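Local structure of hypothetical protein Atu0636 (Agrobacterium tumefaciens, 2OZV) at residues A41-M52 with V63-M72. The protein is a predicted O-methyltransferase that probably transfers a methyl group from S-adenosylmethionine to a substrate not yet identified. Numbering follows the deposited sequence.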
loop_
_atom_site.group_PDB
_atom_site.type_symbol
_atom_site.label_atom_id
_atom_site.label_comp_id
_atom_site.label_asym_id
_atom_site.label_seq_id
_atom_site.Cartn_x
_atom_site.Cartn_y
_atom_site.Cartn_z
ATOM N N ALA B 41 19.825 3.614 15.761
ATOM C CA ALA B 41 19.605 5.064 15.712
ATOM C C ALA B 41 18.112 5.348 15.629
ATOM O O ALA B 41 17.414 4.727 14.815
ATOM C CB ALA B 41 20.322 5.693 14.505
ATOM N N ASP B 42 17.642 6.278 16.466
ATOM C CA ASP B 42 16.258 6.762 16.427
ATOM C C ASP B 42 16.346 8.180 15.890
ATOM O O ASP B 42 16.872 9.076 16.570
ATOM C CB ASP B 42 15.663 6.693 17.853
ATOM C CG ASP B 42 14.192 7.126 17.947
ATOM O OD1 ASP B 42 13.657 7.694 16.983
ATOM O OD2 ASP B 42 13.629 6.942 19.063
ATOM N N LEU B 43 15.886 8.382 14.652
ATOM C CA LEU B 43 16.037 9.676 13.970
ATOM C C LEU B 43 14.976 10.643 14.432
ATOM O O LEU B 43 14.996 11.837 14.126
ATOM C CB LEU B 43 16.033 9.540 12.448
ATOM C CG LEU B 43 17.168 8.754 11.798
ATOM C CD1 LEU B 43 17.127 8.977 10.290
ATOM C CD2 LEU B 43 18.545 9.121 12.365
ATOM N N GLY B 44 14.025 10.050 15.150
ATOM C CA GLY B 44 13.272 10.685 16.210
ATOM C C GLY B 44 12.407 11.861 15.900
ATOM O O GLY B 44 12.860 13.003 15.908
ATOM N N ALA B 45 11.149 11.591 15.600
ATOM C CA ALA B 45 10.169 12.628 15.761
ATOM C C ALA B 45 9.487 12.198 17.040
ATOM O O ALA B 45 8.713 11.234 17.077
ATOM C CB ALA B 45 9.220 12.682 14.597
ATOM N N GLY B 46 9.857 12.891 18.103
ATOM C CA GLY B 46 9.445 12.555 19.457
ATOM C C GLY B 46 10.577 12.851 20.414
ATOM O O GLY B 46 11.558 13.523 20.069
ATOM N N ALA B 47 10.432 12.339 21.618
ATOM C CA ALA B 47 11.356 12.616 22.685
ATOM C C ALA B 47 12.022 11.299 23.064
ATOM O O ALA B 47 12.285 11.054 24.246
ATOM C CB ALA B 47 10.612 13.140 23.843
ATOM N N GLY B 48 12.266 10.476 22.051
ATOM C CA GLY B 48 12.886 9.153 22.217
ATOM C C GLY B 48 12.052 7.978 22.724
ATOM O O GLY B 48 12.621 6.950 23.079
ATOM N N ALA B 49 10.724 8.112 22.738
ATOM C CA ALA B 49 9.863 7.041 23.234
ATOM C C ALA B 49 10.100 5.711 22.497
ATOM O O ALA B 49 10.068 4.652 23.118
ATOM C CB ALA B 49 8.394 7.441 23.138
ATOM N N ALA B 50 10.303 5.770 21.185
ATOM C CA ALA B 50 10.491 4.515 20.394
ATOM C C ALA B 50 11.834 3.872 20.787
ATOM O O ALA B 50 11.920 2.681 21.134
ATOM C CB ALA B 50 10.448 4.775 18.896
ATOM N N GLY B 51 12.903 4.673 20.721
ATOM C CA GLY B 51 14.235 4.155 21.127
ATOM C C GLY B 51 14.242 3.622 22.549
ATOM O O GLY B 51 14.890 2.600 22.850
HETATM N N MSE B 52 13.539 4.296 23.467
HETATM C CA MSE B 52 13.445 3.807 24.836
HETATM C C MSE B 52 12.725 2.468 24.910
HETATM O O MSE B 52 13.138 1.595 25.663
HETATM C CB MSE B 52 12.784 4.841 25.759
HETATM C CG MSE B 52 13.628 6.086 25.834
HETATM SE SE MSE B 52 12.836 7.442 27.031
HETATM C CE MSE B 52 13.706 8.993 26.173
ATOM N N VAL B 63 21.415 2.339 22.073
ATOM C CA VAL B 63 20.538 3.261 21.327
ATOM C C VAL B 63 21.069 4.682 21.278
ATOM O O VAL B 63 21.509 5.204 22.307
ATOM C CB VAL B 63 19.079 3.237 21.874
ATOM C CG1 VAL B 63 18.162 4.263 21.150
ATOM C CG2 VAL B 63 18.520 1.804 21.774
ATOM N N THR B 64 21.007 5.305 20.093
ATOM C CA THR B 64 21.350 6.708 19.950
ATOM C C THR B 64 20.102 7.442 19.500
ATOM O O THR B 64 19.538 7.106 18.448
ATOM C CB THR B 64 22.493 6.933 18.936
ATOM O OG1 THR B 64 23.622 6.170 19.351
ATOM C CG2 THR B 64 22.943 8.412 18.884
ATOM N N LEU B 65 19.690 8.425 20.293
ATOM C CA LEU B 65 18.523 9.243 19.953
ATOM C C LEU B 65 19.014 10.549 19.344
ATOM O O LEU B 65 19.815 11.271 19.955
ATOM C CB LEU B 65 17.631 9.542 21.186
ATOM C CG LEU B 65 17.066 8.448 22.114
ATOM C CD1 LEU B 65 16.300 9.055 23.311
ATOM C CD2 LEU B 65 16.161 7.430 21.356
ATOM N N TYR B 66 18.518 10.870 18.142
ATOM C CA TYR B 66 18.874 12.141 17.503
ATOM C C TYR B 66 17.742 13.150 17.566
ATOM O O TYR B 66 16.608 12.846 17.185
ATOM C CB TYR B 66 19.281 11.933 16.034
ATOM C CG TYR B 66 20.587 11.187 15.891
ATOM C CD1 TYR B 66 21.808 11.867 15.966
ATOM C CD2 TYR B 66 20.600 9.803 15.653
ATOM C CE1 TYR B 66 23.037 11.186 15.817
ATOM C CE2 TYR B 66 21.835 9.104 15.506
ATOM C CZ TYR B 66 23.031 9.813 15.575
ATOM O OH TYR B 66 24.241 9.168 15.439
ATOM N N GLU B 67 18.066 14.356 18.013
ATOM C CA GLU B 67 17.119 15.468 18.086
ATOM C C GLU B 67 17.709 16.665 17.346
ATOM O O GLU B 67 18.900 16.964 17.509
ATOM C CB GLU B 67 16.878 15.873 19.558
ATOM C CG GLU B 67 16.355 14.748 20.467
ATOM C CD GLU B 67 14.908 14.365 20.173
ATOM O OE1 GLU B 67 14.296 14.904 19.233
ATOM O OE2 GLU B 67 14.384 13.503 20.890
ATOM N N ARG B 68 16.901 17.388 16.578
ATOM C CA ARG B 68 17.442 18.579 15.908
ATOM C C ARG B 68 17.735 19.709 16.904
ATOM O O ARG B 68 18.813 20.338 16.872
ATOM C CB ARG B 68 16.505 19.085 14.802
ATOM C CG ARG B 68 17.192 19.905 13.656
ATOM C CD ARG B 68 18.470 20.655 14.020
ATOM N NE ARG B 68 18.746 21.704 13.032
ATOM C CZ ARG B 68 19.715 22.618 13.119
ATOM N NH1 ARG B 68 19.853 23.517 12.149
ATOM N NH2 ARG B 68 20.545 22.640 14.159
ATOM N N SER B 69 16.810 19.964 17.816
ATOM C CA SER B 69 16.991 21.128 18.673
ATOM C C SER B 69 17.568 20.807 20.042
ATOM O O SER B 69 17.331 19.723 20.594
ATOM C CB SER B 69 15.685 21.918 18.844
ATOM O OG SER B 69 14.735 21.172 19.581
ATOM N N GLN B 70 18.322 21.765 20.567
ATOM C CA GLN B 70 18.797 21.712 21.938
ATOM C C GLN B 70 17.658 21.479 22.942
ATOM O O GLN B 70 17.796 20.658 23.850
ATOM C CB GLN B 70 19.567 22.979 22.304
ATOM C CG GLN B 70 20.200 22.877 23.670
ATOM C CD GLN B 70 21.013 24.098 24.025
ATOM O OE1 GLN B 70 21.430 24.853 23.142
ATOM N NE2 GLN B 70 21.240 24.308 25.322
ATOM N N GLU B 71 16.531 22.170 22.777
ATOM C CA GLU B 71 15.402 22.010 23.711
ATOM C C GLU B 71 14.904 20.579 23.713
ATOM O O GLU B 71 14.693 19.998 24.784
ATOM C CB GLU B 71 14.234 22.945 23.393
ATOM C CG GLU B 71 14.530 24.383 23.654
ATOM C CD GLU B 71 15.614 24.901 22.750
ATOM O OE1 GLU B 71 15.732 24.411 21.592
ATOM O OE2 GLU B 71 16.353 25.797 23.207
HETATM N N MSE B 72 14.729 20.010 22.523
HETATM C CA MSE B 72 14.250 18.638 22.448
HETATM C C MSE B 72 15.245 17.656 23.042
HETATM O O MSE B 72 14.840 16.710 23.693
HETATM C CB MSE B 72 13.869 18.217 21.018
HETATM C CG MSE B 72 12.488 18.697 20.690
HETATM SE SE MSE B 72 11.041 17.480 21.259
HETATM C CE MSE B 72 11.872 16.374 22.641
HETATM O O HOH W 1 15.604 14.297 14.608
HETATM O O HOH W 2 11.775 15.340 17.461
#
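Thr-64 O accepts a nearly straight bond from Asp-42 N at 2.9 Å. Asp-42 O receives Tyr-66 N at the same length, joining the two strands in parallel. The Asp-42 side chain, CG trans to N (chi1 -178°), holds OD2 2.9 Å from Gly-51 N, a hydrogen bond from above the carboxylate plane joining strand end to the first turn of helix 49-57. In the conformer described, Leu-65 packs against that turn: CD2 meets Asp-42 OD2, while CD1 lies 3.6 Å from Gly-48 CA and touches the selenomethionine methyl of Met-52. Gly-48, at positive phi before the helix, and Gly-51 offer bare CA atoms to the leucine methyls. Strand 38-42, helix 49-57 and strand 61-67 form a beta-alpha-beta crossover whose glycine-rich first turn resembles the cofactor-binding loop of Rossmann-like methyltransferases. At the end of the second strand, Glu-67 bends at chi2 (-71°) toward this loop; a water 3.1 Å from Glu-67 OE1 accepts from Gly-46 N, while Glu-67 OE2 and Gly-46 O, both acceptors, lie 2.9 Å apart unbonded. On the sheet's other face, Ala-41 CB meets the Tyr-66 ring edge in plane, Leu-43 runs alongside, and the phenol OH bonds to Gly-110 O.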